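Local coordinates for hypothetical protein Atu2684 (Agrobacterium tumefaciens, PDB 2AXO) that is of unknown function but belongs to the DUF1223 family of the thioredoxin clan and carries a CxxC disulfide, at residues Q101-R110 and Y114-H125. Residues are numbered along the deposited sequence; the frame is centred on the assembly and turned at random.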
loop_
_atom_site.group_PDB
_atom_site.type_symbol
_atom_site.label_atom_id
_atom_site.label_comp_id
_atom_site.label_asym_id
_atom_site.label_seq_id
_atom_site.Cartn_x
_atom_site.Cartn_y
_atom_site.Cartn_z
ATOM N N GLN A 101 -1.362 -3.939 7.413
ATOM C CA GLN A 101 -0.746 -4.930 6.544
ATOM C C GLN A 101 0.707 -4.522 6.272
ATOM O O GLN A 101 1.567 -5.380 6.085
ATOM C CB GLN A 101 -1.521 -5.080 5.231
ATOM C CG GLN A 101 -0.966 -6.155 4.306
ATOM C CD GLN A 101 -1.798 -6.318 3.044
ATOM O OE1 GLN A 101 -2.309 -5.342 2.496
ATOM N NE2 GLN A 101 -1.917 -7.553 2.567
ATOM N N TYR A 102 0.981 -3.216 6.259
ATOM C CA TYR A 102 2.349 -2.736 6.043
ATOM C C TYR A 102 3.200 -3.110 7.251
ATOM O O TYR A 102 4.351 -3.524 7.116
ATOM C CB TYR A 102 2.392 -1.211 5.873
ATOM C CG TYR A 102 1.685 -0.686 4.650
ATOM C CD1 TYR A 102 1.637 -1.428 3.473
ATOM C CD2 TYR A 102 1.111 0.584 4.652
ATOM C CE1 TYR A 102 1.036 -0.920 2.326
ATOM C CE2 TYR A 102 0.512 1.102 3.508
ATOM C CZ TYR A 102 0.482 0.342 2.349
ATOM O OH TYR A 102 -0.082 0.859 1.205
ATOM N N GLY A 103 2.623 -2.945 8.437
ATOM C CA GLY A 103 3.334 -3.278 9.655
ATOM C C GLY A 103 3.771 -4.725 9.617
ATOM O O GLY A 103 4.891 -5.059 10.007
ATOM N N TYR A 104 2.878 -5.591 9.148
ATOM C CA TYR A 104 3.185 -7.005 9.045
ATOM C C TYR A 104 4.240 -7.253 7.977
ATOM O O TYR A 104 5.142 -8.072 8.169
ATOM C CB TYR A 104 1.920 -7.813 8.738
ATOM C CG TYR A 104 1.128 -8.187 9.976
ATOM C CD1 TYR A 104 1.749 -8.809 11.056
ATOM C CD2 TYR A 104 -0.245 -7.944 10.054
ATOM C CE1 TYR A 104 1.022 -9.183 12.190
ATOM C CE2 TYR A 104 -0.984 -8.311 11.180
ATOM C CZ TYR A 104 -0.348 -8.931 12.242
ATOM O OH TYR A 104 -1.074 -9.310 13.348
HETATM N N MSE A 105 4.134 -6.551 6.853
HETATM C CA MSE A 105 5.116 -6.707 5.783
HETATM C C MSE A 105 6.510 -6.489 6.357
HETATM O O MSE A 105 7.407 -7.308 6.168
HETATM C CB MSE A 105 4.874 -5.687 4.666
HETATM C CG MSE A 105 5.994 -5.640 3.621
HETATM SE SE MSE A 105 5.869 -4.097 2.450
HETATM C CE MSE A 105 6.548 -2.789 3.687
ATOM N N ARG A 106 6.686 -5.373 7.054
ATOM C CA ARG A 106 7.976 -5.053 7.643
ATOM C C ARG A 106 8.421 -6.093 8.659
ATOM O O ARG A 106 9.544 -6.585 8.586
ATOM C CB ARG A 106 7.931 -3.675 8.300
ATOM C CG ARG A 106 7.657 -2.540 7.327
ATOM C CD ARG A 106 7.920 -1.194 7.981
ATOM N NE ARG A 106 6.933 -0.849 8.998
ATOM C CZ ARG A 106 5.734 -0.340 8.732
ATOM N NH1 ARG A 106 5.367 -0.116 7.475
ATOM N NH2 ARG A 106 4.906 -0.041 9.722
ATOM N N ALA A 107 7.547 -6.434 9.602
ATOM C CA ALA A 107 7.892 -7.422 10.619
ATOM C C ALA A 107 8.271 -8.763 10.002
ATOM O O ALA A 107 9.185 -9.434 10.476
ATOM C CB ALA A 107 6.726 -7.612 11.591
ATOM N N LEU A 108 7.573 -9.157 8.943
ATOM C CA LEU A 108 7.855 -10.434 8.294
ATOM C C LEU A 108 9.066 -10.373 7.362
ATOM O O LEU A 108 9.459 -11.380 6.779
ATOM C CB LEU A 108 6.622 -10.912 7.520
ATOM C CG LEU A 108 5.372 -11.165 8.377
ATOM C CD1 LEU A 108 4.215 -11.584 7.481
ATOM C CD2 LEU A 108 5.659 -12.243 9.419
ATOM N N GLY A 109 9.654 -9.188 7.230
ATOM C CA GLY A 109 10.817 -9.027 6.376
ATOM C C GLY A 109 10.531 -9.059 4.884
ATOM O O GLY A 109 11.444 -9.274 4.082
ATOM N N ARG A 110 9.275 -8.841 4.500
ATOM C CA ARG A 110 8.905 -8.850 3.084
ATOM C C ARG A 110 9.080 -7.468 2.452
ATOM O O ARG A 110 9.275 -6.482 3.159
ATOM C CB ARG A 110 7.457 -9.325 2.925
ATOM C CG ARG A 110 7.159 -10.624 3.657
ATOM C CD ARG A 110 5.806 -11.203 3.270
ATOM N NE ARG A 110 5.842 -11.812 1.942
ATOM C CZ ARG A 110 5.195 -11.348 0.879
ATOM N NH1 ARG A 110 4.444 -10.257 0.974
ATOM N NH2 ARG A 110 5.302 -11.975 -0.284
ATOM N N TYR A 114 0.077 -7.947 -0.814
ATOM C CA TYR A 114 -0.820 -8.472 -1.828
ATOM C C TYR A 114 -2.129 -8.866 -1.159
ATOM O O TYR A 114 -2.217 -8.916 0.067
ATOM C CB TYR A 114 -0.209 -9.709 -2.505
ATOM C CG TYR A 114 -0.022 -10.905 -1.589
ATOM C CD1 TYR A 114 1.154 -11.080 -0.858
ATOM C CD2 TYR A 114 -1.034 -11.849 -1.439
ATOM C CE1 TYR A 114 1.312 -12.174 0.001
ATOM C CE2 TYR A 114 -0.887 -12.938 -0.584
ATOM C CZ TYR A 114 0.283 -13.097 0.131
ATOM O OH TYR A 114 0.421 -14.178 0.977
ATOM N N THR A 115 -3.152 -9.117 -1.964
ATOM C CA THR A 115 -4.441 -9.569 -1.445
ATOM C C THR A 115 -4.900 -10.688 -2.366
ATOM O O THR A 115 -4.664 -10.642 -3.569
ATOM C CB THR A 115 -5.528 -8.452 -1.434
ATOM O OG1 THR A 115 -5.594 -7.830 -2.721
ATOM C CG2 THR A 115 -5.234 -7.411 -0.363
ATOM N N PRO A 116 -5.542 -11.727 -1.809
ATOM C CA PRO A 116 -5.837 -11.890 -0.384
ATOM C C PRO A 116 -4.661 -12.489 0.383
ATOM O O PRO A 116 -4.056 -13.475 -0.052
ATOM C CB PRO A 116 -7.052 -12.812 -0.396
ATOM C CG PRO A 116 -6.767 -13.697 -1.565
ATOM C CD PRO A 116 -6.247 -12.743 -2.613
ATOM N N GLN A 117 -4.339 -11.884 1.521
ATOM C CA GLN A 117 -3.241 -12.345 2.354
ATOM C C GLN A 117 -3.724 -12.589 3.773
ATOM O O GLN A 117 -4.351 -11.724 4.382
ATOM C CB GLN A 117 -2.122 -11.303 2.392
ATOM C CG GLN A 117 -0.988 -11.674 3.337
ATOM C CD GLN A 117 0.079 -10.602 3.422
ATOM O OE1 GLN A 117 -0.191 -9.471 3.822
ATOM N NE2 GLN A 117 1.304 -10.957 3.055
ATOM N N ALA A 118 -3.439 -13.773 4.301
ATOM C CA ALA A 118 -3.842 -14.077 5.659
ATOM C C ALA A 118 -2.604 -14.111 6.543
ATOM O O ALA A 118 -1.583 -14.700 6.183
ATOM C CB ALA A 118 -4.575 -15.415 5.716
ATOM N N ILE A 119 -2.699 -13.454 7.691
ATOM C CA ILE A 119 -1.607 -13.418 8.652
ATOM C C ILE A 119 -2.042 -14.353 9.779
ATOM O O ILE A 119 -3.139 -14.212 10.317
ATOM C CB ILE A 119 -1.386 -11.975 9.188
ATOM C CG1 ILE A 119 -1.075 -11.023 8.023
ATOM C CG2 ILE A 119 -0.261 -11.963 10.216
ATOM C CD1 ILE A 119 0.193 -11.371 7.244
ATOM N N LEU A 120 -1.193 -15.319 10.120
ATOM C CA LEU A 120 -1.534 -16.297 11.147
ATOM C C LEU A 120 -0.788 -16.068 12.468
ATOM O O LEU A 120 0.445 -16.051 12.502
ATOM C CB LEU A 120 -1.260 -17.707 10.604
ATOM C CG LEU A 120 -1.795 -18.008 9.191
ATOM C CD1 LEU A 120 -1.444 -19.437 8.817
ATOM C CD2 LEU A 120 -3.303 -17.807 9.130
ATOM N N ASN A 121 -1.545 -15.895 13.552
ATOM C CA ASN A 121 -0.980 -15.640 14.882
ATOM C C ASN A 121 0.010 -14.479 14.844
ATOM O O ASN A 121 0.903 -14.391 15.689
ATOM C CB ASN A 121 -0.250 -16.881 15.428
ATOM C CG ASN A 121 -1.191 -18.010 15.820
ATOM O OD1 ASN A 121 -0.746 -19.051 16.325
ATOM N ND2 ASN A 121 -2.482 -17.825 15.593
ATOM N N GLY A 122 -0.144 -13.600 13.859
ATOM C CA GLY A 122 0.756 -12.472 13.726
ATOM C C GLY A 122 2.194 -12.890 13.459
ATOM O O GLY A 122 3.094 -12.049 13.506
ATOM N N ARG A 123 2.392 -14.175 13.149
ATOM C CA ARG A 123 3.720 -14.765 12.913
ATOM C C ARG A 123 4.131 -15.066 11.470
ATOM O O ARG A 123 5.322 -15.082 11.168
ATOM C CB ARG A 123 3.851 -16.081 13.699
ATOM C CG ARG A 123 3.844 -15.963 15.214
ATOM C CD ARG A 123 3.856 -17.353 15.859
ATOM N NE ARG A 123 3.862 -17.292 17.319
ATOM C CZ ARG A 123 4.946 -17.093 18.063
ATOM N NH1 ARG A 123 6.129 -16.940 17.489
ATOM N NH2 ARG A 123 4.846 -17.035 19.389
ATOM N N ASP A 124 3.170 -15.321 10.587
ATOM C CA ASP A 124 3.496 -15.656 9.203
ATOM C C ASP A 124 2.328 -15.345 8.270
ATOM O O ASP A 124 1.218 -15.061 8.724
ATOM C CB ASP A 124 3.844 -17.143 9.113
ATOM C CG ASP A 124 4.620 -17.496 7.850
ATOM O OD1 ASP A 124 4.806 -18.703 7.593
ATOM O OD2 ASP A 124 5.048 -16.578 7.127
ATOM N N HIS A 125 2.577 -15.422 6.966
ATOM C CA HIS A 125 1.542 -15.141 5.979
ATOM C C HIS A 125 1.324 -16.325 5.045
ATOM O O HIS A 125 2.215 -17.156 4.854
ATOM C CB HIS A 125 1.923 -13.904 5.165
ATOM C CG HIS A 125 2.948 -14.171 4.109
ATOM N ND1 HIS A 125 2.624 -14.300 2.774
ATOM C CD2 HIS A 125 4.284 -14.377 4.194
ATOM C CE1 HIS A 125 3.715 -14.577 2.083
ATOM N NE2 HIS A 125 4.736 -14.631 2.922
HETATM O O HOH W 1 1.796 -8.097 5.006
HETATM O O HOH W 2 3.496 -8.722 3.042
#
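Two acceptors share the amide nitrogen of Gln101: its NE2 lies 2.9 Å from Gln117 OE1, with an N-H...O angle of 163°, and donates a more bent bond to the backbone O of Tyr114. Gln101 reaches them through an extended chain whose CG is anti to the backbone N (chi1 -177°), while its own OE1 is taken by Tyr82 OH. NE2 stands above the carbonyl plane of Gln117, and the two amides are turned 67° apart. A water bridges the two residues a second way, donating to Gln117 OE1 at 2.7 Å and to Gln101 O, so that Gln117 OE1 receives two bonds. Another water accepts from Gln117 NE2 and Arg110 NH1, fixing the amide of Gln117 from both ends.

Two residues along the strand, Ile119 sets CG2 almost over the centre of the Tyr104 ring, a CH-pi contact 3.6 Å from the centroid, while Gly122 CA approaches the same ring obliquely. The methyls of Leu108 divide: CD1 meets Ile119 CD1 and His125 CB, and CD2 lies 3.4 Å from Arg123 O. Beyond the Schellman motif that ends the helix, Arg110 bends at chi3 and lays CD over a face of the His125 imidazole, its NH1 meeting the Tyr114 ring at the edge. Tyr114 OH and His125 ND1, 2.8 Å apart, are hydrogen-bonded, which probably helps to fix the rotation of the imidazole.

Thr115, before cis-Pro116, touches Cys54 and Cys57; a cis-proline beside a CxxC disulfide is a hallmark of the thioredoxin fold, consistent with the clan. Helix 95-107 thus covers one face of the sheet at strand 117-120, which pairs with strands 45-50 and 124-127; Leu120 points to helix 131-143 on the other face, and the strand at Tyr114 pairs antiparallel with the second subunit.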